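Local coordinates for protein arginase (Trypanosoma brucei brucei, PDB 4RHJ) that is of unknown function, an arginase-like protein with the arginase-deacetylase fold that evolved without the binuclear manganese cluster of true arginases, at residues S37-R42 with I86-E91; F49-G54 with G102-E107; H74-T79 with M94-L99; L121-A126 with T147-E152; Y237-S242 with N274-P279. All blocks are in the same frame, centred on the assembly; numbering follows the deposited sequence.

Contact 1: S37-R42 with I86-E91; sequences SDWANR and IECPPE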
# COMPACT_ATOMS: atom_id res chain seq x y z
N SER A 37 -29.75 10.64 32.24
CA SER A 37 -30.33 9.33 32.53
C SER A 37 -30.83 8.60 31.28
O SER A 37 -31.31 7.47 31.36
CB SER A 37 -31.48 9.46 33.53
OG SER A 37 -31.01 9.72 34.84
N ASP A 38 -30.74 9.26 30.13
CA ASP A 38 -31.00 8.62 28.84
C ASP A 38 -30.03 7.46 28.65
O ASP A 38 -30.35 6.45 28.03
CB ASP A 38 -30.87 9.62 27.69
CG ASP A 38 -29.53 10.34 27.70
OD1 ASP A 38 -28.95 10.49 28.79
OD2 ASP A 38 -29.04 10.76 26.62
N TRP A 39 -28.84 7.64 29.21
CA TRP A 39 -27.85 6.59 29.29
C TRP A 39 -27.91 5.91 30.65
O TRP A 39 -27.43 6.46 31.64
CB TRP A 39 -26.45 7.15 29.03
CG TRP A 39 -26.33 7.96 27.78
CD1 TRP A 39 -26.57 9.29 27.65
CD2 TRP A 39 -25.92 7.50 26.48
NE1 TRP A 39 -26.36 9.69 26.35
CE2 TRP A 39 -25.95 8.61 25.62
CE3 TRP A 39 -25.53 6.27 25.97
CZ2 TRP A 39 -25.61 8.52 24.27
CZ3 TRP A 39 -25.19 6.17 24.64
CH2 TRP A 39 -25.24 7.29 23.80
N ALA A 40 -28.49 4.71 30.69
CA ALA A 40 -28.48 3.84 31.87
C ALA A 40 -27.89 2.48 31.52
O ALA A 40 -28.49 1.74 30.73
CB ALA A 40 -29.89 3.68 32.45
N ASN A 41 -26.73 2.14 32.10
CA ASN A 41 -25.96 0.94 31.72
C ASN A 41 -25.69 0.97 30.21
O ASN A 41 -25.85 -0.03 29.51
CB ASN A 41 -26.70 -0.34 32.14
CG ASN A 41 -25.86 -1.61 31.98
OD1 ASN A 41 -26.06 -2.38 31.04
ND2 ASN A 41 -24.94 -1.84 32.91
N ARG A 42 -25.28 2.14 29.72
CA ARG A 42 -25.11 2.40 28.30
C ARG A 42 -23.69 2.85 27.97
O ARG A 42 -23.10 3.63 28.72
CB ARG A 42 -26.10 3.47 27.82
CG ARG A 42 -27.56 3.13 28.01
CD ARG A 42 -27.94 1.96 27.14
NE ARG A 42 -27.62 2.20 25.74
CZ ARG A 42 -27.79 1.31 24.77
NH1 ARG A 42 -28.27 0.11 25.06
NH2 ARG A 42 -27.48 1.61 23.52
N ILE A 86 -27.14 15.86 24.66
CA ILE A 86 -27.41 15.06 23.47
C ILE A 86 -28.24 13.84 23.87
O ILE A 86 -28.21 13.41 25.02
CB ILE A 86 -26.09 14.61 22.77
CG1 ILE A 86 -25.06 15.75 22.74
CG2 ILE A 86 -26.37 14.08 21.37
CD1 ILE A 86 -23.67 15.30 22.33
N GLU A 87 -28.99 13.27 22.92
CA GLU A 87 -29.93 12.20 23.23
C GLU A 87 -29.40 10.83 22.82
O GLU A 87 -28.62 10.72 21.89
CB GLU A 87 -31.28 12.46 22.55
CG GLU A 87 -32.44 11.65 23.11
CD GLU A 87 -33.60 11.56 22.13
OE1 GLU A 87 -33.56 12.27 21.10
OE2 GLU A 87 -34.54 10.78 22.39
N CYS A 88 -29.83 9.80 23.53
CA CYS A 88 -29.39 8.43 23.30
C CYS A 88 -30.27 7.74 22.26
O CYS A 88 -31.49 7.85 22.32
CB CYS A 88 -29.41 7.65 24.62
SG CYS A 88 -28.82 5.93 24.57
N PRO A 89 -29.64 7.04 21.29
CA PRO A 89 -30.33 6.20 20.29
C PRO A 89 -31.07 5.03 20.95
O PRO A 89 -30.83 4.79 22.13
CB PRO A 89 -29.19 5.71 19.39
CG PRO A 89 -28.05 6.65 19.63
CD PRO A 89 -28.19 7.09 21.06
N PRO A 90 -31.98 4.36 20.24
CA PRO A 90 -32.74 3.29 20.89
C PRO A 90 -32.44 1.92 20.30
O PRO A 90 -32.67 1.69 19.12
CB PRO A 90 -34.18 3.68 20.57
CG PRO A 90 -34.09 4.34 19.24
CD PRO A 90 -32.75 5.01 19.17
N GLU A 91 -31.94 1.02 21.14
CA GLU A 91 -31.86 -0.38 20.77
C GLU A 91 -31.10 -0.62 19.48
O GLU A 91 -29.96 -0.21 19.30
CB GLU A 91 -33.25 -1.01 20.70
CG GLU A 91 -33.25 -2.53 20.78
CD GLU A 91 -32.13 -3.08 21.65
OE1 GLU A 91 -32.29 -3.12 22.89
OE2 GLU A 91 -31.09 -3.49 21.09
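A Cys sulfur-aromatic contact between two surface loops of the arginase-deacetylase fold joins Trp39 and Cys88. Residues 37-42 lie in the loop between helix 23-30 and strand 46-50. Residues 86-91 lie in the loop between strands 77-81 and 95-103. Neither segment is regular helix or strand.

Cys88 sits over one face of the indole. Its SG is 3.6 Å from the centroid of the Trp39 six-membered ring and 13° off the ring normal. Its CB also lies over that face, 3.9 Å from the same centroid, in a CH-pi contact. With chi1 of Cys88 at -178°, SG swings opposite the backbone N, and the CB-SG bond lies along the indole face. The closest ring atoms to SG are CE3 and CZ3 of Trp39.

Pro89 follows on the same loop. Its CD comes within 4.0 Å of Trp39 CH2, at the far end of the six-membered ring. Pro89 also packs on Phe95 and Pro97, so the loop is also packed against strand 95-103.

Asp38 approaches Cys88 from the CB side, its OD2 3.7 Å from Cys88 CB. Within its own loop, Asp38 OD1 takes a weak hydrogen bond from Trp39 N.

Arg42 comes in along a chain bent at chi2 and chi3. Its NE is buried here and has no polar partner in the model. The nearest atom to that nitrogen across the contact is Cys88 SG, 4.1 Å from Arg42 NE.

Contact 2: F49-G54 with G102-E107; sequences FGYGAG and GQMLDE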
# COMPACT_ATOMS: atom_id res chain seq x y z
N PHE A 49 -11.62 15.84 21.16
CA PHE A 49 -10.88 17.07 21.03
C PHE A 49 -9.59 16.86 20.27
O PHE A 49 -9.18 15.74 20.01
CB PHE A 49 -10.62 17.69 22.40
CG PHE A 49 -9.83 16.84 23.34
CD1 PHE A 49 -10.46 16.00 24.23
CD2 PHE A 49 -8.45 16.93 23.36
CE1 PHE A 49 -9.74 15.24 25.10
CE2 PHE A 49 -7.73 16.19 24.23
CZ PHE A 49 -8.37 15.33 25.10
N GLY A 50 -8.98 17.97 19.87
CA GLY A 50 -7.75 17.96 19.11
C GLY A 50 -6.57 18.31 19.98
O GLY A 50 -6.57 19.33 20.65
N TYR A 51 -5.57 17.45 19.96
CA TYR A 51 -4.40 17.56 20.80
C TYR A 51 -3.14 17.73 19.93
O TYR A 51 -2.93 16.98 18.98
CB TYR A 51 -4.31 16.32 21.70
CG TYR A 51 -3.14 16.32 22.67
CD1 TYR A 51 -3.13 17.15 23.78
CD2 TYR A 51 -2.06 15.48 22.46
CE1 TYR A 51 -2.08 17.15 24.65
CE2 TYR A 51 -1.01 15.46 23.34
CZ TYR A 51 -1.01 16.30 24.43
OH TYR A 51 0.05 16.27 25.30
N GLY A 52 -2.29 18.70 20.25
CA GLY A 52 -1.22 19.07 19.33
C GLY A 52 0.20 19.00 19.84
O GLY A 52 1.08 19.60 19.26
N ALA A 53 0.44 18.23 20.90
CA ALA A 53 1.76 18.16 21.50
C ALA A 53 2.80 17.47 20.61
O ALA A 53 2.56 16.41 20.05
CB ALA A 53 1.69 17.45 22.83
N GLY A 54 3.97 18.08 20.49
CA GLY A 54 5.04 17.48 19.70
C GLY A 54 4.88 17.46 18.19
O GLY A 54 5.68 16.84 17.48
N GLY A 102 -13.41 20.43 20.00
CA GLY A 102 -12.46 21.19 19.20
C GLY A 102 -11.00 21.10 19.63
O GLY A 102 -10.61 20.21 20.38
N GLN A 103 -10.19 22.04 19.15
CA GLN A 103 -8.75 22.02 19.40
C GLN A 103 -8.36 22.62 20.75
O GLN A 103 -8.88 23.66 21.15
CB GLN A 103 -8.01 22.79 18.30
CG GLN A 103 -7.98 22.12 16.93
CD GLN A 103 -7.07 20.92 16.89
OE1 GLN A 103 -6.44 20.57 17.88
NE2 GLN A 103 -7.00 20.26 15.73
N MET A 104 -7.44 21.96 21.44
CA MET A 104 -6.78 22.54 22.62
C MET A 104 -6.26 23.96 22.35
O MET A 104 -6.55 24.90 23.10
CB MET A 104 -5.62 21.65 23.06
CG MET A 104 -6.01 20.32 23.58
SD MET A 104 -5.46 20.14 25.26
CE MET A 104 -6.65 18.96 25.85
N LEU A 105 -5.50 24.11 21.28
CA LEU A 105 -4.82 25.35 20.97
C LEU A 105 -5.74 26.35 20.26
O LEU A 105 -6.19 26.10 19.15
CB LEU A 105 -3.58 25.04 20.11
CG LEU A 105 -2.35 25.95 20.02
CD1 LEU A 105 -1.87 26.33 21.39
CD2 LEU A 105 -1.24 25.23 19.28
N ASP A 106 -6.02 27.48 20.91
CA ASP A 106 -6.79 28.52 20.24
C ASP A 106 -5.97 29.19 19.15
O ASP A 106 -4.99 29.87 19.43
CB ASP A 106 -7.29 29.57 21.23
CG ASP A 106 -8.08 30.68 20.55
OD1 ASP A 106 -8.39 30.56 19.35
OD2 ASP A 106 -8.39 31.68 21.22
N GLU A 107 -6.41 29.03 17.90
CA GLU A 107 -5.70 29.61 16.76
C GLU A 107 -5.72 31.14 16.61
O GLU A 107 -5.40 31.66 15.54
CB GLU A 107 -6.02 28.82 15.49
CG GLU A 107 -5.79 27.32 15.63
CD GLU A 107 -6.56 26.51 14.60
OE1 GLU A 107 -6.63 25.27 14.74
OE2 GLU A 107 -7.10 27.11 13.65
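Met104 bends across Phe49 and Tyr51 where two neighbouring parallel strands of the arginase-fold sheet, 46-50 and 95-103, run out at their C-terminal ends. The thioether crosses both aromatic side chains at a slant. Its CE comes obliquely to the first ring, 3.4 Å from Phe49 CE2. Its SD lies at the edge of the second, 5.4 Å from the Tyr51 ring centroid and 87° off the normal. This is a Met-aromatic contact of the edge kind. A turn at chi2 of Met104 (-120°) carries sulfur and methyl back over the neighbouring strand.

The Phe49 CG lies between its backbone N and carbonyl carbon (chi1 61°), which sets the ring on the same side of the strand as the Met104 methyl. Tyr51 is held from beyond the pair: its OH is hydrogen-bonded to Ser145 OG, and Trp119 meets its ring edge-to-face. Trp119, on helix 116-131, also touches Met104.

Gln103 points to the other side of the sheet. Its chain bends at chi2 and brings the amide over Gly50, with CD 3.8 Å from Gly50 CA.

Two backbone bonds lock the register round Gly50. Its N donates to Gly102 O at 2.8 Å. Gly50 O then accepts from Met104 N at 2.9 Å.

Contact 3: H74-T79 with M94-L99; sequences HYAELT and MFMPVL
Thr79 lays its CG2 methyl over one face of the Phe95 ring. The carbon is 3.9 Å from the ring centroid and 29° off the normal, a CH-pi contact. The two side chains cross at about a right angle. Glu77 passes the CD1-CE1 side of the ring obliquely, its chain extended beyond CG and its OE1 near the ring plane. Its OE2 is 3.3 Å from Phe95 CE1, and the carboxylate and ring planes are 54° apart.

Thr79 also lies alongside Pro97, both pointing the same way. Thr79 OG1 comes within 3.1 Å of Pro97 CA.

Met96 and Leu78 project from the other face of the sheet. The Met96 chain bends at chi2 and chi3 and curls back toward the neighbouring strand. Its SD meets Ala76 CB at 3.6 Å, and its CE touches Leu78 CD2 at 3.7 Å. Leu78 reaches on to Lys313 and Ile316 of helix 303-316, which covers this face.

The strands are parallel neighbours, 77-81 being the outermost strand of the sheet within this chain. Thr79 bonds both ways. Its N donates to Met96 O. Its O accepts from Val98 N at 2.6 Å. The bond from Met96 N to Glu77 O is bent and weak.

Beyond the edge, Tyr75 OH is hydrogen-bonded to Asp218 of the second subunit. The chemistry is therefore mixed: backbone bonds grow firmer from Glu77 to Thr79, apolar contacts fill the helix-covered face, and Tyr75 OH reaches the second subunit.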
# COMPACT_ATOMS: atom_id res chain seq x y z
N HIS A 74 -18.60 -0.51 9.58
CA HIS A 74 -19.65 -1.35 10.15
C HIS A 74 -20.94 -0.58 10.21
O HIS A 74 -20.95 0.65 10.11
CB HIS A 74 -19.24 -1.83 11.53
CG HIS A 74 -17.76 -1.91 11.70
ND1 HIS A 74 -17.06 -1.14 12.61
CD2 HIS A 74 -16.83 -2.63 11.03
CE1 HIS A 74 -15.77 -1.41 12.51
NE2 HIS A 74 -15.61 -2.31 11.56
N TYR A 75 -22.04 -1.29 10.41
CA TYR A 75 -23.35 -0.70 10.21
C TYR A 75 -23.81 0.12 11.42
O TYR A 75 -24.81 -0.19 12.06
CB TYR A 75 -24.36 -1.79 9.83
CG TYR A 75 -24.08 -2.40 8.45
CD1 TYR A 75 -23.22 -1.77 7.55
CD2 TYR A 75 -24.68 -3.58 8.06
CE1 TYR A 75 -22.96 -2.31 6.31
CE2 TYR A 75 -24.43 -4.13 6.81
CZ TYR A 75 -23.57 -3.49 5.94
OH TYR A 75 -23.33 -4.03 4.70
N ALA A 76 -23.04 1.16 11.70
CA ALA A 76 -23.44 2.24 12.60
C ALA A 76 -22.99 3.57 11.98
O ALA A 76 -22.09 3.58 11.14
CB ALA A 76 -22.82 2.05 13.96
N GLU A 77 -23.63 4.68 12.36
CA GLU A 77 -23.28 5.98 11.79
C GLU A 77 -22.91 7.03 12.86
O GLU A 77 -23.63 7.17 13.86
CB GLU A 77 -24.43 6.49 10.91
CG GLU A 77 -25.84 5.99 11.29
CD GLU A 77 -26.92 6.46 10.32
OE1 GLU A 77 -27.72 5.62 9.85
OE2 GLU A 77 -26.98 7.67 10.02
N LEU A 78 -21.80 7.74 12.66
CA LEU A 78 -21.41 8.81 13.59
C LEU A 78 -22.36 10.00 13.49
O LEU A 78 -22.85 10.32 12.40
CB LEU A 78 -19.97 9.28 13.33
CG LEU A 78 -18.74 8.38 13.44
CD1 LEU A 78 -17.53 9.17 13.00
CD2 LEU A 78 -18.52 7.81 14.84
N THR A 79 -22.62 10.65 14.63
CA THR A 79 -23.42 11.88 14.69
C THR A 79 -22.70 12.93 15.55
O THR A 79 -22.45 12.71 16.73
CB THR A 79 -24.88 11.60 15.23
OG1 THR A 79 -24.92 11.73 16.65
CG2 THR A 79 -25.34 10.20 14.86
N MET A 94 -28.73 2.09 15.20
CA MET A 94 -27.47 2.58 15.72
C MET A 94 -27.10 3.97 15.21
O MET A 94 -27.06 4.23 14.00
CB MET A 94 -26.37 1.57 15.37
CG MET A 94 -26.81 0.09 15.49
SD MET A 94 -27.03 -0.52 17.19
CE MET A 94 -27.17 -2.28 16.93
N PHE A 95 -26.89 4.88 16.15
CA PHE A 95 -26.20 6.13 15.90
C PHE A 95 -24.93 6.06 16.74
O PHE A 95 -24.74 5.10 17.48
CB PHE A 95 -27.05 7.34 16.27
CG PHE A 95 -27.90 7.88 15.14
CD1 PHE A 95 -27.88 7.29 13.89
CD2 PHE A 95 -28.70 9.00 15.33
CE1 PHE A 95 -28.65 7.80 12.85
CE2 PHE A 95 -29.47 9.51 14.29
CZ PHE A 95 -29.44 8.90 13.05
N MET A 96 -24.05 7.05 16.61
CA MET A 96 -22.91 7.18 17.52
C MET A 96 -22.58 8.65 17.79
O MET A 96 -21.66 9.21 17.18
CB MET A 96 -21.67 6.49 16.94
CG MET A 96 -21.25 5.25 17.69
SD MET A 96 -21.20 3.88 16.55
CE MET A 96 -20.35 4.63 15.18
N PRO A 97 -23.35 9.27 18.71
CA PRO A 97 -23.31 10.70 19.03
C PRO A 97 -21.99 11.19 19.63
O PRO A 97 -21.66 10.87 20.76
CB PRO A 97 -24.45 10.85 20.05
CG PRO A 97 -25.37 9.72 19.76
CD PRO A 97 -24.43 8.59 19.44
N VAL A 98 -21.25 11.99 18.87
CA VAL A 98 -19.96 12.44 19.35
C VAL A 98 -19.90 13.95 19.54
O VAL A 98 -20.30 14.74 18.68
CB VAL A 98 -18.83 11.98 18.41
CG1 VAL A 98 -17.58 12.83 18.60
CG2 VAL A 98 -18.53 10.50 18.64
N LEU A 99 -19.38 14.31 20.70
CA LEU A 99 -19.27 15.68 21.17
C LEU A 99 -17.95 16.32 20.77
O LEU A 99 -16.90 15.93 21.26
CB LEU A 99 -19.41 15.68 22.69
CG LEU A 99 -19.20 17.02 23.37
CD1 LEU A 99 -20.43 17.87 23.12
CD2 LEU A 99 -18.92 16.80 24.85

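Contact 4: L121-A126 with T147-E152; sequences LGSLEA and TLSMVE
The short helical segments 121-126 and 148-152 run side by side in roughly the same direction, their axes 7.9 Å apart at closest approach and crossing at -36°. The backbones come closest at Leu124 and Ser149, whose CA atoms are 4.7 Å apart. Small side chains allow this. Ser123 and Ser149 point at each other, with Ser123 CB 3.8 Å from Ser149 OG. No hydrogen bond crosses the contact. Ser149 OG turns back to its own chain in a weak hydrogen bond with Ser145 O. Ser123 OG is buried here and has no polar partner in the model.

Leu124 bridges the helices beside the serines. Its CG is anti to the backbone N (chi1 -162°), and this turns the CD1 branch across the gap. Leu124 CD1 is 3.3 Å from Ser149 O. At the aliphatic root of the next side chain, Leu124 CD1 is 3.8 Å from Glu152 CB. The carboxylate of Glu152 goes elsewhere: its OE1 is hydrogen-bonded to Tyr120 OH, just before the first segment.

Met150 points away from helix 116-131 and makes a looser contact, its CG 4.4 Å from Ser123 OG. Ser123 packs on Tyr51, and Leu148 packs on helix 180-186.

Two helices running in the same general direction, packed beside each other on one face of a parallel sheet, are typical of a three-layer alpha/beta/alpha fold, here the arginase-deacetylase fold.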
# COMPACT_ATOMS: atom_id res chain seq x y z
N LEU A 121 -0.96 19.16 31.74
CA LEU A 121 -1.88 19.63 32.76
C LEU A 121 -3.26 19.86 32.18
O LEU A 121 -4.26 19.49 32.79
CB LEU A 121 -1.35 20.92 33.39
CG LEU A 121 -0.17 20.82 34.37
CD1 LEU A 121 0.07 22.15 35.08
CD2 LEU A 121 -0.35 19.70 35.39
N GLY A 122 -3.31 20.46 30.99
CA GLY A 122 -4.55 20.66 30.26
C GLY A 122 -5.19 19.36 29.80
O GLY A 122 -6.35 19.10 30.10
N SER A 123 -4.43 18.55 29.08
CA SER A 123 -4.88 17.23 28.64
C SER A 123 -5.39 16.42 29.83
O SER A 123 -6.33 15.64 29.72
CB SER A 123 -3.75 16.49 27.92
OG SER A 123 -4.22 15.37 27.18
N LEU A 124 -4.74 16.60 30.96
CA LEU A 124 -5.16 15.94 32.19
C LEU A 124 -6.47 16.56 32.66
O LEU A 124 -7.36 15.88 33.11
CB LEU A 124 -4.05 16.07 33.24
CG LEU A 124 -3.94 15.21 34.49
CD1 LEU A 124 -3.27 13.87 34.20
CD2 LEU A 124 -3.21 15.98 35.58
N GLU A 125 -6.57 17.88 32.55
CA GLU A 125 -7.77 18.57 33.00
C GLU A 125 -8.97 18.36 32.08
O GLU A 125 -10.10 18.19 32.55
CB GLU A 125 -7.49 20.07 33.13
CG GLU A 125 -8.66 20.93 32.76
CD GLU A 125 -8.50 22.31 33.28
OE1 GLU A 125 -7.43 22.58 33.87
OE2 GLU A 125 -9.43 23.12 33.09
N ALA A 126 -8.73 18.37 30.77
CA ALA A 126 -9.77 18.03 29.81
C ALA A 126 -10.28 16.60 30.02
O ALA A 126 -11.47 16.38 30.20
CB ALA A 126 -9.26 18.19 28.39
N THR A 147 -1.57 9.97 26.02
CA THR A 147 -1.93 8.66 26.52
C THR A 147 -1.76 8.71 28.03
O THR A 147 -2.68 8.40 28.77
CB THR A 147 -1.09 7.54 25.90
OG1 THR A 147 -1.57 7.29 24.57
CG2 THR A 147 -1.19 6.24 26.73
N LEU A 148 -0.60 9.19 28.45
CA LEU A 148 -0.27 9.39 29.85
C LEU A 148 -1.34 10.17 30.63
O LEU A 148 -1.83 9.69 31.64
CB LEU A 148 1.09 10.10 29.94
CG LEU A 148 1.63 10.58 31.28
CD1 LEU A 148 1.63 9.45 32.31
CD2 LEU A 148 3.03 11.13 31.08
N SER A 149 -1.70 11.35 30.15
CA SER A 149 -2.62 12.25 30.86
C SER A 149 -4.03 11.69 31.02
O SER A 149 -4.63 11.81 32.08
CB SER A 149 -2.71 13.59 30.14
OG SER A 149 -1.51 13.90 29.46
N MET A 150 -4.54 11.09 29.94
CA MET A 150 -5.93 10.62 29.86
C MET A 150 -6.20 9.40 30.74
O MET A 150 -7.24 9.30 31.41
CB MET A 150 -6.30 10.30 28.41
CG MET A 150 -6.29 11.51 27.46
SD MET A 150 -6.60 11.03 25.75
CE MET A 150 -8.31 10.51 25.83
N VAL A 151 -5.26 8.46 30.73
CA VAL A 151 -5.34 7.32 31.62
C VAL A 151 -5.08 7.74 33.08
O VAL A 151 -5.57 7.09 34.00
CB VAL A 151 -4.36 6.20 31.19
CG1 VAL A 151 -2.99 6.73 31.17
CG2 VAL A 151 -4.44 5.00 32.13
N GLU A 152 -4.34 8.83 33.30
CA GLU A 152 -4.10 9.27 34.68
C GLU A 152 -5.28 10.04 35.28
O GLU A 152 -5.48 10.01 36.50
CB GLU A 152 -2.84 10.11 34.76
CG GLU A 152 -1.60 9.25 34.87
CD GLU A 152 -0.41 10.01 35.36
OE1 GLU A 152 -0.25 11.17 34.95
OE2 GLU A 152 0.36 9.44 36.15

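Contact 5: Y237-S242 with N274-P279; sequences YPVFIS and NGIRGP
Ile276 reaches from the loop after helix 266-274 to the side chains of strand 239-244. Its CB points toward the strand and splits into two branches. The CG2 methyl meets Val239 CG1 at 4.0 Å, the two side chains meeting at a slant. The other branch starts with CG1 anti to the carbonyl carbon (chi1 -73°) and continues extended through chi2 at 176°. This carries CD1 to Ile241, tip to tip, with the Ile276 CD1 to Ile241 CD1 distance 3.8 Å. Val166 of the neighbouring strand 163-168 also touches Ile276.

Val239 uses its second methyl on the loop backbone. Its CG2 lies 3.2 Å from Arg277 O, and Gly278 CA is next to it. Arg277 points its CB away from the strand; its NH2 forms a salt bridge with Asp232.

Pro279 closes the other end. Its ring crosses that of Pro238 at about a right angle, with Pro279 CG 3.7 Å from Pro238 CD. Pro279 CD also comes within 3.3 Å of Tyr237 O. No hydrogen bond joins the two segments.

Strand 239-244 continues to Asp244, a manganese-binding residue in another structure of this protein. The side chain of Asp244 is about 10 Å from that of Ile241, and no metal is bound to this chain. Strand 239-244, helix 266-274 and strand 281-287 form a beta-alpha-beta crossover of the parallel arginase-fold sheet, and the loop is its helix-to-strand connection.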
# COMPACT_ATOMS: atom_id res chain seq x y z
N TYR A 237 -11.33 -6.23 31.61
CA TYR A 237 -10.52 -5.07 32.03
C TYR A 237 -10.68 -3.89 31.08
O TYR A 237 -10.41 -4.04 29.89
CB TYR A 237 -9.04 -5.46 32.11
CG TYR A 237 -8.74 -6.56 33.08
CD1 TYR A 237 -8.42 -6.29 34.40
CD2 TYR A 237 -8.78 -7.89 32.68
CE1 TYR A 237 -8.15 -7.31 35.30
CE2 TYR A 237 -8.51 -8.92 33.57
CZ TYR A 237 -8.20 -8.62 34.88
OH TYR A 237 -7.93 -9.64 35.76
N PRO A 238 -11.10 -2.71 31.60
CA PRO A 238 -11.30 -1.45 30.87
C PRO A 238 -10.15 -1.09 29.93
O PRO A 238 -9.00 -1.08 30.35
CB PRO A 238 -11.41 -0.41 32.00
CG PRO A 238 -12.01 -1.17 33.11
CD PRO A 238 -11.42 -2.56 33.03
N VAL A 239 -10.45 -0.81 28.67
CA VAL A 239 -9.41 -0.64 27.67
C VAL A 239 -9.14 0.82 27.30
O VAL A 239 -10.03 1.54 26.91
CB VAL A 239 -9.73 -1.42 26.36
CG1 VAL A 239 -8.59 -1.29 25.38
CG2 VAL A 239 -9.99 -2.90 26.64
N PHE A 240 -7.89 1.23 27.44
CA PHE A 240 -7.39 2.45 26.81
C PHE A 240 -6.89 2.04 25.44
O PHE A 240 -6.24 1.01 25.30
CB PHE A 240 -6.27 3.09 27.63
CG PHE A 240 -5.76 4.40 27.07
CD1 PHE A 240 -6.11 5.61 27.66
CD2 PHE A 240 -4.91 4.42 25.97
CE1 PHE A 240 -5.64 6.83 27.14
CE2 PHE A 240 -4.45 5.63 25.45
CZ PHE A 240 -4.81 6.82 26.04
N ILE A 241 -7.18 2.82 24.42
CA ILE A 241 -6.67 2.46 23.12
C ILE A 241 -5.73 3.55 22.66
O ILE A 241 -6.10 4.71 22.60
CB ILE A 241 -7.82 2.22 22.12
CG1 ILE A 241 -8.53 0.92 22.49
CG2 ILE A 241 -7.28 2.14 20.70
CD1 ILE A 241 -9.65 0.49 21.56
N SER A 242 -4.48 3.16 22.40
CA SER A 242 -3.43 4.09 21.97
C SER A 242 -2.90 3.64 20.62
O SER A 242 -2.44 2.50 20.46
CB SER A 242 -2.29 4.16 22.99
OG SER A 242 -1.43 5.26 22.71
N ASN A 274 -10.91 -4.14 15.45
CA ASN A 274 -12.27 -4.63 15.56
C ASN A 274 -12.36 -5.66 16.67
O ASN A 274 -13.34 -5.72 17.42
CB ASN A 274 -12.72 -5.21 14.20
CG ASN A 274 -14.17 -5.68 14.19
OD1 ASN A 274 -15.10 -4.87 14.07
ND2 ASN A 274 -14.37 -6.99 14.29
N GLY A 275 -11.28 -6.44 16.81
CA GLY A 275 -11.22 -7.55 17.73
C GLY A 275 -10.79 -7.25 19.16
O GLY A 275 -10.50 -8.19 19.90
N ILE A 276 -10.77 -5.98 19.55
CA ILE A 276 -10.38 -5.61 20.91
C ILE A 276 -11.56 -5.82 21.80
O ILE A 276 -12.67 -5.44 21.45
CB ILE A 276 -9.87 -4.14 20.99
CG1 ILE A 276 -8.49 -4.02 20.35
CG2 ILE A 276 -9.78 -3.65 22.41
CD1 ILE A 276 -7.94 -2.62 20.31
N ARG A 277 -11.35 -6.46 22.94
CA ARG A 277 -12.46 -6.79 23.84
C ARG A 277 -12.36 -5.99 25.11
O ARG A 277 -11.29 -5.54 25.50
CB ARG A 277 -12.47 -8.28 24.18
CG ARG A 277 -12.61 -9.23 23.02
CD ARG A 277 -14.00 -9.25 22.44
NE ARG A 277 -13.93 -9.75 21.08
CZ ARG A 277 -13.62 -8.99 20.04
NH1 ARG A 277 -13.40 -7.70 20.22
NH2 ARG A 277 -13.55 -9.51 18.83
N GLY A 278 -13.49 -5.81 25.78
CA GLY A 278 -13.49 -5.08 27.04
C GLY A 278 -14.86 -4.79 27.61
O GLY A 278 -15.87 -5.04 26.96
N PRO A 279 -14.89 -4.28 28.85
CA PRO A 279 -16.12 -3.91 29.54
C PRO A 279 -16.49 -2.49 29.17
O PRO A 279 -17.63 -2.06 29.39
CB PRO A 279 -15.73 -4.01 31.00
CG PRO A 279 -14.30 -3.57 31.00
CD PRO A 279 -13.71 -4.10 29.72

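Contacts 2 and 4 are buried, contacts 3 and 5 partly so, and contact 1 lies at the surface. Contacts 2 and 3 share strand 95-103, one at each end, and both depend on parallel-strand backbone bonds. Contacts 1, 4 and 5 have no clear hydrogen bond across their segments. Sulfur meets aromatic rings in contacts 1 and 2, over a face in the first and at an edge in the second. Contact 1 packs on contact 3 through Pro89 and Phe95. Contact 4 touches contact 2 through Met104 and Ala126, and it meets contact 5 through a probable Thr147-Ser242 hydrogen bond. Contact 3 also reaches the second subunit.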